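Local atomic coordinates of putative isochorismatase hydrolase (Oleispira antarctica, PDB entry 3LQY), a protein that probably acts as a hydrolase of the isochorismatase family. Residues T8-I13 against A45-Q50; V54-H59 against V82-G87; A89-H94 against T102-V107. All coordinates share one frame; numbering follows the deposited sequence.

Interaction 1. Residues T8-I13 against A45-Q50; sequences TALLLI and AKFRQQ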
# COMPACT_ATOMS: atom_id res chain seq x y z
N THR A 8 4.05 -13.42 7.81
CA THR A 8 4.20 -12.15 7.12
C THR A 8 3.23 -12.09 5.96
O THR A 8 3.20 -12.97 5.11
CB THR A 8 5.66 -11.91 6.65
OG1 THR A 8 6.55 -12.06 7.78
CG2 THR A 8 5.83 -10.52 6.03
N ALA A 9 2.41 -11.03 5.97
CA ALA A 9 1.42 -10.76 4.95
C ALA A 9 1.93 -9.64 4.05
O ALA A 9 2.53 -8.66 4.53
CB ALA A 9 0.13 -10.32 5.61
N LEU A 10 1.72 -9.77 2.75
CA LEU A 10 1.93 -8.63 1.84
C LEU A 10 0.64 -7.82 1.82
O LEU A 10 -0.45 -8.37 1.64
CB LEU A 10 2.34 -9.10 0.45
CG LEU A 10 2.41 -8.11 -0.73
CD1 LEU A 10 3.70 -7.22 -0.62
CD2 LEU A 10 2.33 -8.94 -2.03
N LEU A 11 0.78 -6.53 2.09
CA LEU A 11 -0.34 -5.61 2.27
C LEU A 11 -0.24 -4.55 1.21
O LEU A 11 0.67 -3.70 1.22
CB LEU A 11 -0.32 -4.99 3.65
CG LEU A 11 -1.53 -4.17 4.12
CD1 LEU A 11 -2.79 -4.97 4.06
CD2 LEU A 11 -1.28 -3.70 5.55
N LEU A 12 -1.18 -4.58 0.29
CA LEU A 12 -1.14 -3.69 -0.82
C LEU A 12 -2.18 -2.61 -0.58
O LEU A 12 -3.39 -2.88 -0.54
CB LEU A 12 -1.44 -4.46 -2.12
CG LEU A 12 -0.54 -5.70 -2.37
CD1 LEU A 12 -1.11 -7.01 -1.75
CD2 LEU A 12 -0.26 -5.90 -3.86
N ILE A 13 -1.71 -1.38 -0.46
CA ILE A 13 -2.58 -0.24 -0.13
C ILE A 13 -2.94 0.56 -1.36
O ILE A 13 -2.11 1.25 -1.91
CB ILE A 13 -1.86 0.73 0.88
CG1 ILE A 13 -1.43 -0.01 2.15
CG2 ILE A 13 -2.81 1.89 1.23
CD1 ILE A 13 -2.59 -0.58 2.98
N ALA A 45 3.79 -11.78 -6.82
CA ALA A 45 4.07 -13.06 -7.46
C ALA A 45 4.89 -13.96 -6.54
O ALA A 45 4.66 -15.17 -6.46
CB ALA A 45 4.80 -12.86 -8.81
N LYS A 46 5.86 -13.37 -5.84
CA LYS A 46 6.67 -14.11 -4.87
C LYS A 46 5.83 -14.69 -3.72
O LYS A 46 5.98 -15.85 -3.37
CB LYS A 46 7.80 -13.22 -4.34
CG LYS A 46 8.88 -13.97 -3.50
CD LYS A 46 9.43 -15.21 -4.23
CE LYS A 46 10.82 -15.55 -3.79
NZ LYS A 46 11.47 -16.55 -4.67
N PHE A 47 4.94 -13.89 -3.15
CA PHE A 47 4.11 -14.31 -2.00
C PHE A 47 3.20 -15.47 -2.38
O PHE A 47 3.12 -16.48 -1.64
CB PHE A 47 3.29 -13.11 -1.42
CG PHE A 47 3.98 -12.40 -0.28
CD1 PHE A 47 5.09 -11.59 -0.51
CD2 PHE A 47 3.53 -12.55 1.03
CE1 PHE A 47 5.77 -10.91 0.59
CE2 PHE A 47 4.19 -11.89 2.13
CZ PHE A 47 5.31 -11.11 1.89
N ARG A 48 2.55 -15.35 -3.55
CA ARG A 48 1.65 -16.38 -4.03
C ARG A 48 2.43 -17.65 -4.39
O ARG A 48 1.94 -18.75 -4.16
CB ARG A 48 0.88 -15.91 -5.28
CG ARG A 48 -0.13 -14.81 -5.01
CD ARG A 48 -0.55 -14.14 -6.30
NE ARG A 48 -1.67 -13.24 -6.08
CZ ARG A 48 -2.19 -12.45 -7.02
NH1 ARG A 48 -1.67 -12.45 -8.25
NH2 ARG A 48 -3.23 -11.66 -6.75
N GLN A 49 3.62 -17.46 -4.96
CA GLN A 49 4.57 -18.52 -5.25
C GLN A 49 4.96 -19.30 -3.98
O GLN A 49 5.16 -20.51 -4.05
CB GLN A 49 5.82 -17.96 -5.96
CG GLN A 49 6.88 -19.02 -6.38
CD GLN A 49 8.31 -18.58 -6.08
OE1 GLN A 49 8.69 -18.39 -4.92
NE2 GLN A 49 9.11 -18.43 -7.13
N GLN A 50 5.09 -18.61 -2.85
CA GLN A 50 5.21 -19.27 -1.55
C GLN A 50 3.78 -19.45 -1.01
O GLN A 50 2.80 -19.25 -1.74
CB GLN A 50 6.13 -18.48 -0.61
CG GLN A 50 7.51 -18.19 -1.19
CD GLN A 50 8.24 -19.45 -1.60
OE1 GLN A 50 8.54 -20.31 -0.77
NE2 GLN A 50 8.49 -19.59 -2.90

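Interaction 2. Residues V54-H59 against V82-G87; sequences VVHVRH and VAAQEG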
# COMPACT_ATOMS: atom_id res chain seq x y z
N VAL A 54 -1.61 -12.73 1.44
CA VAL A 54 -1.71 -11.49 0.68
C VAL A 54 -3.02 -10.80 1.04
O VAL A 54 -4.10 -11.42 0.92
CB VAL A 54 -1.67 -11.75 -0.83
CG1 VAL A 54 -1.82 -10.45 -1.60
CG2 VAL A 54 -0.38 -12.42 -1.20
N VAL A 55 -2.93 -9.54 1.52
CA VAL A 55 -4.12 -8.75 1.83
C VAL A 55 -4.10 -7.43 1.06
O VAL A 55 -3.07 -6.74 0.99
CB VAL A 55 -4.27 -8.44 3.31
CG1 VAL A 55 -5.57 -7.68 3.57
CG2 VAL A 55 -4.22 -9.70 4.15
N HIS A 56 -5.27 -7.09 0.51
CA HIS A 56 -5.45 -5.85 -0.24
C HIS A 56 -6.30 -4.84 0.50
O HIS A 56 -7.25 -5.19 1.23
CB HIS A 56 -6.15 -6.14 -1.60
CG HIS A 56 -5.49 -7.21 -2.41
ND1 HIS A 56 -4.59 -6.93 -3.42
CD2 HIS A 56 -5.60 -8.56 -2.36
CE1 HIS A 56 -4.20 -8.07 -3.97
NE2 HIS A 56 -4.78 -9.07 -3.34
N VAL A 57 -6.00 -3.57 0.26
CA VAL A 57 -6.78 -2.50 0.84
C VAL A 57 -7.18 -1.61 -0.32
O VAL A 57 -6.39 -1.40 -1.21
CB VAL A 57 -5.96 -1.73 1.86
CG1 VAL A 57 -6.70 -0.48 2.26
CG2 VAL A 57 -5.66 -2.63 3.10
N ARG A 58 -8.41 -1.12 -0.30
CA ARG A 58 -8.96 -0.32 -1.35
C ARG A 58 -9.79 0.80 -0.73
O ARG A 58 -10.50 0.58 0.23
CB ARG A 58 -9.87 -1.25 -2.20
CG ARG A 58 -10.13 -0.81 -3.56
CD ARG A 58 -10.87 -1.86 -4.41
NE ARG A 58 -12.26 -2.13 -3.98
CZ ARG A 58 -13.31 -1.32 -4.19
NH1 ARG A 58 -13.17 -0.19 -4.87
NH2 ARG A 58 -14.52 -1.68 -3.75
N HIS A 59 -9.69 2.00 -1.28
CA HIS A 59 -10.39 3.18 -0.74
C HIS A 59 -11.57 3.64 -1.59
O HIS A 59 -11.46 3.71 -2.82
CB HIS A 59 -9.41 4.35 -0.65
CG HIS A 59 -9.95 5.52 0.12
ND1 HIS A 59 -9.64 5.72 1.45
CD2 HIS A 59 -10.78 6.54 -0.23
CE1 HIS A 59 -10.25 6.80 1.89
NE2 HIS A 59 -10.95 7.32 0.90
N VAL A 82 -1.91 -5.46 -10.41
CA VAL A 82 -1.84 -6.05 -9.05
C VAL A 82 -3.21 -6.54 -8.55
O VAL A 82 -3.50 -6.50 -7.36
CB VAL A 82 -1.20 -5.05 -8.02
CG1 VAL A 82 0.25 -4.87 -8.31
CG2 VAL A 82 -1.87 -3.71 -8.07
N ALA A 83 -4.04 -7.04 -9.46
CA ALA A 83 -5.41 -7.44 -9.10
C ALA A 83 -5.43 -8.58 -8.06
O ALA A 83 -4.53 -9.44 -8.03
CB ALA A 83 -6.19 -7.86 -10.37
N ALA A 84 -6.47 -8.58 -7.23
CA ALA A 84 -6.64 -9.61 -6.21
C ALA A 84 -7.05 -10.95 -6.84
O ALA A 84 -7.55 -11.00 -7.98
CB ALA A 84 -7.66 -9.17 -5.17
N GLN A 85 -6.84 -12.02 -6.07
CA GLN A 85 -7.25 -13.39 -6.45
C GLN A 85 -8.19 -13.97 -5.41
O GLN A 85 -8.29 -13.44 -4.32
CB GLN A 85 -6.01 -14.27 -6.56
CG GLN A 85 -5.34 -14.20 -7.92
CD GLN A 85 -4.07 -15.01 -7.98
OE1 GLN A 85 -3.61 -15.56 -6.96
NE2 GLN A 85 -3.47 -15.08 -9.18
N GLU A 86 -8.87 -15.06 -5.72
CA GLU A 86 -9.77 -15.64 -4.73
C GLU A 86 -8.93 -16.06 -3.55
O GLU A 86 -7.79 -16.53 -3.72
CB GLU A 86 -10.57 -16.83 -5.31
CG GLU A 86 -11.62 -17.39 -4.32
CD GLU A 86 -11.05 -18.36 -3.26
OE1 GLU A 86 -9.82 -18.59 -3.19
OE2 GLU A 86 -11.86 -18.93 -2.47
N GLY A 87 -9.48 -15.87 -2.35
CA GLY A 87 -8.79 -16.25 -1.12
C GLY A 87 -8.16 -15.04 -0.45
O GLY A 87 -8.05 -15.01 0.77
O HOH W 1 -3.62 -4.73 -4.88

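Interaction 3. Residues A89-H94 against T102-V107; sequences AVVLKH and TDLKKV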
# COMPACT_ATOMS: atom_id res chain seq x y z
N ALA A 89 -8.11 -11.48 0.87
CA ALA A 89 -9.09 -10.54 1.37
C ALA A 89 -8.84 -9.16 0.78
O ALA A 89 -7.69 -8.76 0.55
CB ALA A 89 -9.01 -10.45 2.92
N VAL A 90 -9.92 -8.43 0.55
CA VAL A 90 -9.84 -7.03 0.14
C VAL A 90 -10.59 -6.19 1.16
O VAL A 90 -11.78 -6.37 1.36
CB VAL A 90 -10.48 -6.86 -1.26
CG1 VAL A 90 -10.57 -5.39 -1.62
CG2 VAL A 90 -9.66 -7.62 -2.28
N VAL A 91 -9.88 -5.28 1.83
CA VAL A 91 -10.50 -4.42 2.80
C VAL A 91 -10.85 -3.08 2.20
O VAL A 91 -9.96 -2.34 1.77
CB VAL A 91 -9.55 -4.14 4.00
CG1 VAL A 91 -10.27 -3.31 5.05
CG2 VAL A 91 -9.03 -5.45 4.58
N LEU A 92 -12.10 -2.68 2.36
CA LEU A 92 -12.61 -1.42 1.84
C LEU A 92 -12.52 -0.38 2.95
O LEU A 92 -13.00 -0.62 4.07
CB LEU A 92 -14.08 -1.58 1.36
CG LEU A 92 -14.80 -0.32 0.86
CD1 LEU A 92 -14.00 0.42 -0.22
CD2 LEU A 92 -16.18 -0.65 0.32
N LYS A 93 -11.90 0.76 2.67
CA LYS A 93 -11.72 1.81 3.70
C LYS A 93 -12.23 3.16 3.21
O LYS A 93 -12.38 3.38 2.00
CB LYS A 93 -10.27 1.92 4.09
CG LYS A 93 -9.36 2.65 3.12
CD LYS A 93 -7.94 2.66 3.64
CE LYS A 93 -6.96 3.46 2.75
NZ LYS A 93 -7.18 4.96 2.72
N HIS A 94 -12.51 4.04 4.16
CA HIS A 94 -13.00 5.40 3.88
C HIS A 94 -12.18 6.48 4.57
O HIS A 94 -12.46 7.67 4.44
CB HIS A 94 -14.48 5.50 4.28
CG HIS A 94 -15.33 4.39 3.73
ND1 HIS A 94 -15.53 4.21 2.37
CD2 HIS A 94 -15.99 3.38 4.34
CE1 HIS A 94 -16.31 3.16 2.18
NE2 HIS A 94 -16.60 2.64 3.36
N THR A 102 -12.27 0.07 9.77
CA THR A 102 -12.19 -1.03 8.85
C THR A 102 -12.03 -2.30 9.64
O THR A 102 -11.89 -2.28 10.84
CB THR A 102 -10.98 -0.93 7.86
OG1 THR A 102 -9.78 -1.31 8.54
CG2 THR A 102 -10.89 0.45 7.28
N ASP A 103 -12.02 -3.41 8.92
CA ASP A 103 -11.88 -4.74 9.47
C ASP A 103 -10.45 -5.21 9.37
O ASP A 103 -10.18 -6.39 9.54
CB ASP A 103 -12.74 -5.70 8.64
CG ASP A 103 -14.23 -5.33 8.64
OD1 ASP A 103 -14.64 -4.55 9.52
OD2 ASP A 103 -14.98 -5.82 7.75
N LEU A 104 -9.53 -4.30 9.05
CA LEU A 104 -8.16 -4.74 8.74
C LEU A 104 -7.52 -5.55 9.85
O LEU A 104 -6.95 -6.61 9.59
CB LEU A 104 -7.26 -3.57 8.37
CG LEU A 104 -5.85 -4.05 8.00
CD1 LEU A 104 -5.89 -4.93 6.73
CD2 LEU A 104 -4.88 -2.85 7.86
N LYS A 105 -7.65 -5.07 11.08
CA LYS A 105 -7.03 -5.73 12.23
C LYS A 105 -7.64 -7.11 12.38
O LYS A 105 -6.92 -8.12 12.31
CB LYS A 105 -7.24 -4.91 13.52
CG LYS A 105 -6.31 -5.30 14.68
CD LYS A 105 -6.70 -4.56 15.98
CE LYS A 105 -5.77 -4.90 17.16
NZ LYS A 105 -6.45 -4.74 18.48
N LYS A 106 -8.96 -7.15 12.54
CA LYS A 106 -9.69 -8.41 12.68
C LYS A 106 -9.24 -9.37 11.58
O LYS A 106 -8.96 -10.54 11.83
CB LYS A 106 -11.20 -8.17 12.60
N VAL A 107 -9.13 -8.87 10.37
CA VAL A 107 -8.64 -9.67 9.26
C VAL A 107 -7.21 -10.23 9.49
O VAL A 107 -7.00 -11.45 9.42
CB VAL A 107 -8.74 -8.90 7.91
CG1 VAL A 107 -7.87 -9.55 6.83
CG2 VAL A 107 -10.19 -8.79 7.45
O HOH W 2 -13.27 -2.73 5.98

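Interaction 1. Residues T8-I13 against A45-Q50
L10 and F47 have the nearest CA atoms of the two segments, 7.2 Å apart, where strand T8-I13 faces the last turn of the helix in A45-Q50. The short axes pass 9.5 Å apart, with N-to-C directions 145° from each other. Strand 8-13, helix 33-49 and strand 54-59 form a beta-alpha-beta crossover of the isochorismatase alpha/beta fold, in which the helix packs on one face of a parallel sheet. Nearly the whole contact is carried by F47, whose ring reaches in from the helix and lays one face over the side chain of L10. CB of L10 stands over the middle of this ring, 3.5 Å from its centroid and only 4° off the normal, a well-centred CH-pi contact. With CG of L10 anti to the backbone N (chi1 171°), the branched end, CG and its methyls, is carried beyond CB and away from the ring centre, so the methylene rather than a methyl bears on the middle of the ring; the branch still brings CD2 of L10 to 4.1 Å from CD1 of F47. One corner of the ring also presses on the strand backbone. CE2 of F47 lies 3.3 Å from O of T8, which sits at the ring edge near its plane, and equally close to N of L10. No hydrogen bond joins the two segments; the amide and carbonyl of L10 are hydrogen-bonded to the backbone of P53 and V55. V54, L43, L52 and V117 pack about the pair and bury it. At the outer margin, CG2 of T8 comes to 4.2 Å from CZ of F47.

Interaction 2. Residues V54-H59 against V82-G87
H56 and A84 meet in a methyl-over-ring CH-pi contact, where the long loop after strand 54-59 folds back over the parallel sheet of this isochorismatase-type alpha/beta fold. The loop lies on the sheet face that also carries helix 33-49, V82 touching A41 and Q85 touching R48 of that helix. H56 and A84 have the nearest CA atoms of the two segments, 7.2 Å apart. The methyl CB of A84 rests over one face of the imidazole, 3.6 Å from its centroid and 22° off the normal. It is displaced toward the rim and closest to NE2 of H56, at 3.4 Å. CG of H56 is anti to the carbonyl carbon (chi1 -53°), which sends the ring from the sheet toward the loop. Both ring nitrogens are then engaged. NE2 is hydrogen-bonded to E88, just beyond the loop segment, and the same carboxylate oxygen of E88 takes the backbone N of Q85. At the other nitrogen, a water lying in the ring plane is 2.8 Å from ND1 of H56 and bridges to the carbonyl of V82. Two bonded nitrogens and one covered face thus probably fix the rotation of the imidazole. A leucine in place of H56 would probably leave E88 and the bridging water without their ring partner and cost the flat face under the methyl of A84. No direct hydrogen bond links the segments; the water supplies the polar bridge, donating to O of V82 at 3.0 Å.

Interaction 3. Residues A89-H94 against T102-V107
T102 packs against V91 and K93 where the start of helix 104-110 lies against strand 90-93, the outermost strand at this edge of the parallel sheet in the isochorismatase-type alpha/beta fold. Its CB meets CG1 of V91 at 3.8 Å. Beyond CB the side chain divides its work. The methyl CG2 leans on the strand, 3.6 Å from CB of K93, and also approaches O of L92. The hydroxyl OG1 turns to the helix start: a chi1 of 77° sets it between the backbone N and the carbonyl carbon, where it accepts the N-H of L104 in an ST turn, at 3.0 Å and 162°. OG1 is also hydrogen-bonded to the carbonyl of S98, so the hydroxyl ties the incoming loop to the first turn of the helix. V91 crosses T102 and L104 at about a right angle and serves both with separate methyls: CG1 goes to T102, while CG2 touches CD1 of L104 at 3.8 Å. Farther along, A89 CB and V107 CG1 approach more loosely, at 4.2 Å. A water connects the two backbones, donating to O of L92 and accepting from N of D103. The long chain of K93 leads away from the helix, its NZ hydrogen-bonding to Q95 O, H59 ND1 and OD1 of the sulfinated cysteine at position 126, with D14 a more distant, weak ion-pair partner. This grouping is consistent with the Asp-Lys-Cys triad of cysteine hydrolases in the isochorismatase-like superfamily. No direct hydrogen bond crosses the contact; mainly apolar touches and one water join the segments, which suggests that packing about V91, more than polar bonding, keeps the helix start against the strand.

The three contacts step across one parallel sheet, whose neighbouring strands 8-13, 54-59 and 90-93 supply one side of each. Interactions 1 and 2 have centres about 10 Å apart and are stitched by L10 O to V55 N at 2.7 Å; interactions 2 and 3, about 11 Å apart, are joined by H56 O to V91 N at 2.7 Å. E88, the partner of H56, also forms a salt bridge with R48 of helix 33-49. L11, on the far side of strand 8-13 from F47, brings CD1 to 4.1 Å from CD1 of L104. The probable active site lies by interaction 3, at the C-terminal ends of strands 54-59 and 90-93.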